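PDB 5YWN: protein induced by osmotic stress from Scheffersomyces stipitis, which probably catalyses the NADPH-dependent reduction of ketones, haloketones among them, to chiral alcohols, as an extended short-chain reductase of the dihydroflavonol-4-reductase subfamily. Local coordinates for residues A[135-144]-A[298-307]; A[270-279]-A[318-327]. The protein carries 1 engineered substitution. All coordinates share one frame; numbering follows the deposited sequence.

Contact 1: A[135-144]-A[298-307]; sequences LGSPDVVLSE and AFKEWNDKKT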
# COMPACT_ATOMS: atom_id res chain seq x y z
N LEU A 135 -14.77 9.49 3.83
CA LEU A 135 -14.37 8.73 2.68
C LEU A 135 -15.53 8.32 1.80
O LEU A 135 -15.38 8.13 0.64
CB LEU A 135 -13.56 7.50 3.06
CG LEU A 135 -12.15 7.72 3.58
CD1 LEU A 135 -11.50 6.46 4.02
CD2 LEU A 135 -11.25 8.48 2.66
N GLY A 136 -16.67 8.12 2.41
CA GLY A 136 -17.86 7.70 1.73
C GLY A 136 -18.81 8.81 1.40
O GLY A 136 -19.89 8.55 1.03
N SER A 137 -18.38 10.03 1.55
CA SER A 137 -19.26 11.12 1.34
C SER A 137 -19.21 11.67 -0.07
O SER A 137 -18.21 12.02 -0.54
CB SER A 137 -19.02 12.23 2.37
OG SER A 137 -19.81 13.31 2.09
N PRO A 138 -20.35 11.75 -0.73
CA PRO A 138 -20.43 12.32 -2.07
C PRO A 138 -20.08 13.78 -2.09
O PRO A 138 -19.80 14.29 -3.10
CB PRO A 138 -21.89 12.11 -2.48
CG PRO A 138 -22.60 11.91 -1.22
CD PRO A 138 -21.65 11.28 -0.27
N ASP A 139 -20.15 14.42 -0.96
CA ASP A 139 -19.81 15.80 -0.88
C ASP A 139 -18.34 16.13 -0.56
O ASP A 139 -17.95 17.22 -0.62
CB ASP A 139 -20.73 16.50 0.09
CG ASP A 139 -22.18 16.46 -0.34
OD1 ASP A 139 -22.51 16.37 -1.50
OD2 ASP A 139 -23.02 16.52 0.50
N VAL A 140 -17.56 15.14 -0.22
CA VAL A 140 -16.16 15.34 0.09
C VAL A 140 -15.27 15.23 -1.14
O VAL A 140 -15.34 14.31 -1.87
CB VAL A 140 -15.71 14.39 1.21
CG1 VAL A 140 -14.19 14.28 1.32
CG2 VAL A 140 -16.35 14.77 2.51
N VAL A 141 -14.43 16.21 -1.32
CA VAL A 141 -13.41 16.17 -2.28
C VAL A 141 -12.02 16.14 -1.62
O VAL A 141 -11.58 17.09 -1.08
CB VAL A 141 -13.49 17.39 -3.21
CG1 VAL A 141 -12.29 17.50 -4.12
CG2 VAL A 141 -14.80 17.43 -3.97
N LEU A 142 -11.37 15.01 -1.67
CA LEU A 142 -9.99 14.93 -1.27
C LEU A 142 -9.02 15.39 -2.33
O LEU A 142 -9.26 15.26 -3.50
CB LEU A 142 -9.60 13.54 -0.83
CG LEU A 142 -10.38 12.86 0.25
CD1 LEU A 142 -9.79 11.54 0.66
CD2 LEU A 142 -10.64 13.75 1.41
N SER A 143 -7.89 15.90 -1.84
CA SER A 143 -6.73 16.31 -2.62
C SER A 143 -5.42 15.96 -1.93
O SER A 143 -5.41 15.50 -0.86
CB SER A 143 -6.76 17.79 -2.93
OG SER A 143 -6.25 18.54 -1.90
N GLU A 144 -4.32 16.24 -2.62
CA GLU A 144 -3.01 16.06 -2.08
C GLU A 144 -2.76 16.95 -0.85
O GLU A 144 -1.88 16.71 -0.15
CB GLU A 144 -1.94 16.26 -3.12
CG GLU A 144 -1.98 15.30 -4.31
CD GLU A 144 -2.91 15.76 -5.42
OE1 GLU A 144 -3.57 16.74 -5.23
OE2 GLU A 144 -2.98 15.11 -6.45
N ALA A 298 -23.54 11.02 -8.20
CA ALA A 298 -23.59 12.06 -7.19
C ALA A 298 -22.25 12.41 -6.55
O ALA A 298 -22.13 13.44 -5.97
CB ALA A 298 -24.63 11.77 -6.14
N PHE A 299 -21.26 11.53 -6.65
CA PHE A 299 -20.04 11.70 -5.91
C PHE A 299 -19.11 12.68 -6.59
O PHE A 299 -18.72 12.49 -7.69
CB PHE A 299 -19.31 10.36 -5.69
CG PHE A 299 -19.97 9.45 -4.72
CD1 PHE A 299 -21.04 8.67 -5.09
CD2 PHE A 299 -19.51 9.35 -3.47
CE1 PHE A 299 -21.64 7.83 -4.20
CE2 PHE A 299 -20.08 8.50 -2.57
CZ PHE A 299 -21.16 7.74 -2.93
N LYS A 300 -18.75 13.73 -5.90
CA LYS A 300 -17.81 14.67 -6.44
C LYS A 300 -16.46 13.98 -6.70
O LYS A 300 -16.05 13.23 -5.93
CB LYS A 300 -17.65 15.84 -5.51
CG LYS A 300 -18.83 16.73 -5.42
CD LYS A 300 -18.66 17.74 -4.32
CE LYS A 300 -19.87 18.64 -4.25
NZ LYS A 300 -19.62 19.71 -3.29
N GLU A 301 -15.85 14.23 -7.82
CA GLU A 301 -14.57 13.61 -8.09
C GLU A 301 -13.50 14.17 -7.19
O GLU A 301 -13.38 15.34 -7.04
CB GLU A 301 -14.13 13.79 -9.53
CG GLU A 301 -15.10 13.34 -10.59
CD GLU A 301 -15.27 11.84 -10.70
OE1 GLU A 301 -14.38 11.09 -10.33
OE2 GLU A 301 -16.29 11.41 -11.18
N TRP A 302 -12.71 13.31 -6.61
CA TRP A 302 -11.58 13.76 -5.86
C TRP A 302 -10.52 14.48 -6.73
O TRP A 302 -10.41 14.24 -7.90
CB TRP A 302 -10.98 12.62 -5.08
CG TRP A 302 -11.78 12.06 -4.00
CD1 TRP A 302 -12.96 12.52 -3.53
CD2 TRP A 302 -11.47 10.92 -3.23
NE1 TRP A 302 -13.39 11.74 -2.52
CE2 TRP A 302 -12.49 10.74 -2.33
CE3 TRP A 302 -10.42 10.04 -3.23
CZ2 TRP A 302 -12.46 9.72 -1.41
CZ3 TRP A 302 -10.43 9.02 -2.35
CH2 TRP A 302 -11.42 8.87 -1.47
N ASN A 303 -9.80 15.41 -6.14
CA ASN A 303 -8.79 16.16 -6.83
C ASN A 303 -7.38 15.57 -6.78
O ASN A 303 -6.56 15.95 -5.99
CB ASN A 303 -8.75 17.57 -6.34
CG ASN A 303 -7.73 18.40 -7.06
OD1 ASN A 303 -7.19 18.04 -8.06
ND2 ASN A 303 -7.48 19.52 -6.53
N ASP A 304 -7.15 14.67 -7.69
CA ASP A 304 -5.87 14.03 -7.90
C ASP A 304 -5.15 14.52 -9.12
O ASP A 304 -4.30 13.88 -9.59
CB ASP A 304 -5.99 12.51 -7.93
CG ASP A 304 -6.80 12.01 -9.11
OD1 ASP A 304 -7.44 12.79 -9.80
OD2 ASP A 304 -6.78 10.82 -9.34
N LYS A 305 -5.49 15.70 -9.59
CA LYS A 305 -4.98 16.22 -10.84
C LYS A 305 -3.48 16.35 -10.85
O LYS A 305 -2.85 15.95 -11.76
CB LYS A 305 -5.63 17.55 -11.20
CG LYS A 305 -7.10 17.40 -11.58
CD LYS A 305 -7.74 18.65 -12.14
CE LYS A 305 -7.46 19.92 -11.35
NZ LYS A 305 -7.98 19.97 -9.98
N LYS A 306 -2.92 16.83 -9.77
CA LYS A 306 -1.51 16.96 -9.63
C LYS A 306 -0.79 15.60 -9.70
O LYS A 306 0.15 15.44 -10.38
CB LYS A 306 -1.20 17.65 -8.30
CG LYS A 306 0.27 17.92 -8.07
CD LYS A 306 0.59 18.50 -6.72
CE LYS A 306 0.32 19.98 -6.63
NZ LYS A 306 1.13 20.65 -5.59
N THR A 307 -1.32 14.64 -8.98
CA THR A 307 -0.75 13.32 -8.94
C THR A 307 -0.74 12.72 -10.34
O THR A 307 0.25 12.25 -10.77
CB THR A 307 -1.46 12.43 -7.91
OG1 THR A 307 -1.19 12.89 -6.61
CG2 THR A 307 -1.08 11.01 -8.03
O HOH W 1 -15.65 10.91 -0.39
O HOH W 2 -16.93 12.21 -3.39
O HOH W 3 -4.40 17.99 -7.72
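With CG of Trp302 anti to its carbonyl carbon (chi1 -67°) and CG of Leu142 placed likewise (chi1 -55°), the two side chains run side by side in the same direction, and the isobutyl group rests on one indole face, CG over its centre. Its CD1 sits 3.8 Å from the centroid of the six-membered ring of Trp302, a CH-pi contact that suits a branched aliphatic chain against a broad aromatic plane. Pro138 CB sits over a face of the Phe299 ring, offset toward its rim, 4.0 Å from the centroid. Two backbone bonds fix the spacing: Lys300 N gives a nearly straight one to Pro138 O (3.0 Å), and Asn303 N a shorter, more bent one to Leu142 O (2.7 Å). Here two surface segments of this Rossmann-fold reductase run along each other, Phe299 and Trp302 resting on Arg265 of strand 265-267 and Thr307 on edge strand 258-261. Glu144, bent at chi2 (85°), turns its carboxylate onto the first turn of helix 305-311. A carboxylate suits this spot, since OE2 takes both Thr307 OG1, at 2.9 Å on its anti lone pair, and Thr307 N, at 3.1 Å from above the plane. Thr307 OG1 also bonds Leu260 N.

Contact 2: A[270-279]-A[318-327]; sequences TLLDVVRKNF and FETSVVDSIK
Val274 is the knob of this interface, its branched side chain set into a hollow formed by Phe318, Glu319, Val322 and Val323. The fit is tight: Val274 CG1 lies 3.4 Å from Val322 CG1, while CG2 of Val274 meets the rim of the Phe318 ring at CE2. Next to it, Val275 CG2 presses against Ile326 CD1 at 3.3 Å, again closer than usual van der Waals contact. Compact beta-branched residues suit this knobs-into-holes packing, in which the segments 270-278 and 318-327 of the two C-terminal-region helices cross at -59°, their axes 9.8 Å apart at closest approach. Past the end of the first helix, the ring of Phe279 reaches across and receives Ile326 CG2 over one face, 3.5 Å from the centroid. Asn278 closes the rim with its CG anti to the carbonyl carbon (chi1 -65°), which lets ND2 bond both Val274 O and, at 3.0 Å and almost straight, Glu319 OE1. Both acceptors lie in the amide plane, although the donor comes from above the carboxylate plane of Glu319. A leucine here would probably leave Glu319 OE1 without this donor and its carboxylate freer to turn. CG2 of Val323 packs 3.3 Å from Asn278 CG.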
# COMPACT_ATOMS: atom_id res chain seq x y z
N THR A 270 -21.09 -3.70 -8.00
CA THR A 270 -20.10 -3.50 -9.02
C THR A 270 -19.20 -4.74 -9.11
O THR A 270 -18.96 -5.24 -10.16
CB THR A 270 -19.18 -2.29 -8.70
OG1 THR A 270 -19.91 -1.26 -8.09
CG2 THR A 270 -18.56 -1.78 -9.95
N LEU A 271 -18.77 -5.23 -7.97
CA LEU A 271 -17.95 -6.39 -7.86
C LEU A 271 -18.61 -7.67 -8.39
O LEU A 271 -18.06 -8.35 -9.19
CB LEU A 271 -17.56 -6.57 -6.41
CG LEU A 271 -16.85 -7.83 -6.03
CD1 LEU A 271 -15.62 -8.11 -6.84
CD2 LEU A 271 -16.62 -8.00 -4.55
N LEU A 272 -19.82 -7.91 -7.96
CA LEU A 272 -20.60 -9.04 -8.40
C LEU A 272 -20.85 -9.01 -9.92
O LEU A 272 -20.73 -9.99 -10.56
CB LEU A 272 -21.93 -9.01 -7.70
CG LEU A 272 -22.12 -9.82 -6.44
CD1 LEU A 272 -23.53 -9.74 -5.92
CD2 LEU A 272 -21.71 -11.25 -6.65
N ASP A 273 -21.14 -7.86 -10.44
CA ASP A 273 -21.42 -7.72 -11.83
C ASP A 273 -20.21 -8.08 -12.68
O ASP A 273 -20.34 -8.70 -13.66
CB ASP A 273 -21.95 -6.32 -12.16
CG ASP A 273 -23.40 -6.06 -11.63
OD1 ASP A 273 -24.12 -6.97 -11.32
OD2 ASP A 273 -23.77 -4.92 -11.54
N VAL A 274 -19.05 -7.66 -12.26
CA VAL A 274 -17.85 -7.99 -12.96
C VAL A 274 -17.54 -9.47 -12.94
O VAL A 274 -17.34 -10.04 -13.93
CB VAL A 274 -16.68 -7.13 -12.45
CG1 VAL A 274 -15.32 -7.71 -12.76
CG2 VAL A 274 -16.79 -5.70 -12.94
N VAL A 275 -17.56 -10.06 -11.78
CA VAL A 275 -17.22 -11.44 -11.63
C VAL A 275 -18.16 -12.39 -12.39
O VAL A 275 -17.72 -13.27 -13.03
CB VAL A 275 -17.16 -11.79 -10.15
CG1 VAL A 275 -16.99 -13.25 -9.93
CG2 VAL A 275 -16.03 -11.05 -9.49
N ARG A 276 -19.45 -12.13 -12.32
CA ARG A 276 -20.41 -12.95 -12.99
C ARG A 276 -20.30 -12.96 -14.52
O ARG A 276 -20.43 -13.97 -15.11
CB ARG A 276 -21.83 -12.66 -12.52
CG ARG A 276 -22.12 -12.95 -11.06
CD ARG A 276 -23.44 -12.36 -10.61
NE ARG A 276 -24.49 -12.90 -11.43
CZ ARG A 276 -25.00 -14.10 -11.27
NH1 ARG A 276 -24.64 -14.84 -10.26
NH2 ARG A 276 -25.89 -14.54 -12.11
N LYS A 277 -20.06 -11.81 -15.14
CA LYS A 277 -19.81 -11.72 -16.56
C LYS A 277 -18.52 -12.40 -17.03
O LYS A 277 -18.52 -13.10 -17.94
CB LYS A 277 -19.80 -10.28 -16.98
CG LYS A 277 -21.12 -9.57 -16.89
CD LYS A 277 -20.99 -8.12 -17.27
CE LYS A 277 -22.32 -7.45 -17.50
NZ LYS A 277 -23.04 -7.25 -16.27
N ASN A 278 -17.44 -12.13 -16.34
CA ASN A 278 -16.16 -12.73 -16.55
C ASN A 278 -15.95 -14.19 -16.24
O ASN A 278 -15.22 -14.81 -16.88
CB ASN A 278 -15.05 -11.85 -16.00
CG ASN A 278 -14.95 -10.55 -16.73
OD1 ASN A 278 -14.38 -10.49 -17.77
ND2 ASN A 278 -15.56 -9.56 -16.21
N PHE A 279 -16.62 -14.69 -15.22
CA PHE A 279 -16.50 -16.05 -14.77
C PHE A 279 -17.89 -16.69 -14.70
O PHE A 279 -18.42 -17.02 -13.68
CB PHE A 279 -15.74 -16.15 -13.47
CG PHE A 279 -14.46 -15.40 -13.48
CD1 PHE A 279 -13.33 -15.99 -13.91
CD2 PHE A 279 -14.41 -14.09 -13.10
CE1 PHE A 279 -12.15 -15.31 -13.94
CE2 PHE A 279 -13.24 -13.40 -13.11
CZ PHE A 279 -12.11 -14.00 -13.55
N PHE A 318 -11.36 -0.96 -13.10
CA PHE A 318 -11.81 -1.81 -12.02
C PHE A 318 -12.04 -3.26 -12.44
O PHE A 318 -11.65 -4.15 -11.79
CB PHE A 318 -13.07 -1.21 -11.41
CG PHE A 318 -13.73 -2.08 -10.41
CD1 PHE A 318 -13.31 -2.10 -9.13
CD2 PHE A 318 -14.80 -2.84 -10.74
CE1 PHE A 318 -13.91 -2.90 -8.20
CE2 PHE A 318 -15.40 -3.65 -9.83
CZ PHE A 318 -14.96 -3.68 -8.56
N GLU A 319 -12.65 -3.43 -13.58
CA GLU A 319 -12.91 -4.74 -14.11
C GLU A 319 -11.59 -5.49 -14.36
O GLU A 319 -11.49 -6.60 -14.04
CB GLU A 319 -13.73 -4.64 -15.37
CG GLU A 319 -13.96 -5.94 -16.07
CD GLU A 319 -15.16 -5.99 -17.01
OE1 GLU A 319 -15.30 -6.97 -17.68
OE2 GLU A 319 -15.95 -5.10 -17.07
N THR A 320 -10.63 -4.83 -14.92
CA THR A 320 -9.37 -5.46 -15.20
C THR A 320 -8.67 -5.90 -13.92
O THR A 320 -8.22 -7.00 -13.84
CB THR A 320 -8.47 -4.61 -16.11
OG1 THR A 320 -9.17 -4.23 -17.27
CG2 THR A 320 -7.28 -5.40 -16.56
N SER A 321 -8.65 -5.03 -12.92
CA SER A 321 -8.00 -5.33 -11.67
C SER A 321 -8.68 -6.53 -11.01
O SER A 321 -8.06 -7.45 -10.64
CB SER A 321 -8.01 -4.11 -10.76
OG SER A 321 -7.38 -4.36 -9.56
N VAL A 322 -9.99 -6.48 -10.96
CA VAL A 322 -10.77 -7.56 -10.43
C VAL A 322 -10.57 -8.86 -11.23
O VAL A 322 -10.32 -9.83 -10.65
CB VAL A 322 -12.26 -7.17 -10.37
CG1 VAL A 322 -13.17 -8.34 -10.20
CG2 VAL A 322 -12.49 -6.20 -9.24
N VAL A 323 -10.69 -8.83 -12.53
CA VAL A 323 -10.57 -10.03 -13.34
C VAL A 323 -9.16 -10.63 -13.16
O VAL A 323 -9.04 -11.75 -12.97
CB VAL A 323 -10.85 -9.77 -14.86
CG1 VAL A 323 -10.36 -10.89 -15.74
CG2 VAL A 323 -12.31 -9.50 -15.15
N ASP A 324 -8.14 -9.81 -13.21
CA ASP A 324 -6.79 -10.27 -13.07
C ASP A 324 -6.62 -10.93 -11.70
O ASP A 324 -5.99 -11.90 -11.61
CB ASP A 324 -5.78 -9.13 -13.28
CG ASP A 324 -5.60 -8.74 -14.74
OD1 ASP A 324 -6.18 -9.39 -15.60
OD2 ASP A 324 -4.89 -7.80 -15.02
N SER A 325 -7.21 -10.36 -10.67
CA SER A 325 -7.08 -10.90 -9.35
C SER A 325 -7.75 -12.29 -9.21
O SER A 325 -7.19 -13.18 -8.69
CB SER A 325 -7.56 -9.89 -8.30
OG SER A 325 -7.50 -10.37 -7.00
N ILE A 326 -8.96 -12.40 -9.74
CA ILE A 326 -9.70 -13.63 -9.77
C ILE A 326 -9.10 -14.73 -10.62
O ILE A 326 -9.09 -15.83 -10.21
CB ILE A 326 -11.18 -13.39 -10.07
CG1 ILE A 326 -11.82 -12.69 -8.89
CG2 ILE A 326 -11.93 -14.68 -10.31
CD1 ILE A 326 -12.83 -11.72 -9.26
N LYS A 327 -8.60 -14.39 -11.78
CA LYS A 327 -7.98 -15.34 -12.68
C LYS A 327 -6.84 -15.99 -11.94
O LYS A 327 -6.70 -17.15 -12.00
CB LYS A 327 -7.43 -14.68 -13.91
CG LYS A 327 -8.40 -14.64 -15.04
CD LYS A 327 -7.86 -14.04 -16.33
CE LYS A 327 -8.98 -13.89 -17.34
NZ LYS A 327 -8.84 -12.71 -18.25

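How the contacts relate
From the N terminus the chain builds most of its parallel Rossmann sheet and reaches 135-144, between helices 132-135 and 152-155. It then passes through strand 186-192 and edge strand 258-261 to helix 268-278, the first half of contact 2, before 298-307 returns to close contact 1 over 153 intervening residues. That segment already enters helix 305-311, after which helix 318-332 closes contact 2 over a much shorter span of 38 residues. The segments alternate, so the two closures cross rather than nest. Contact 1 ties a loop of the nucleotide-binding part to the C-terminal chain, whereas contact 2 joins two helices late in the sequence. The contacts do not touch; their centres are about 24 Å apart.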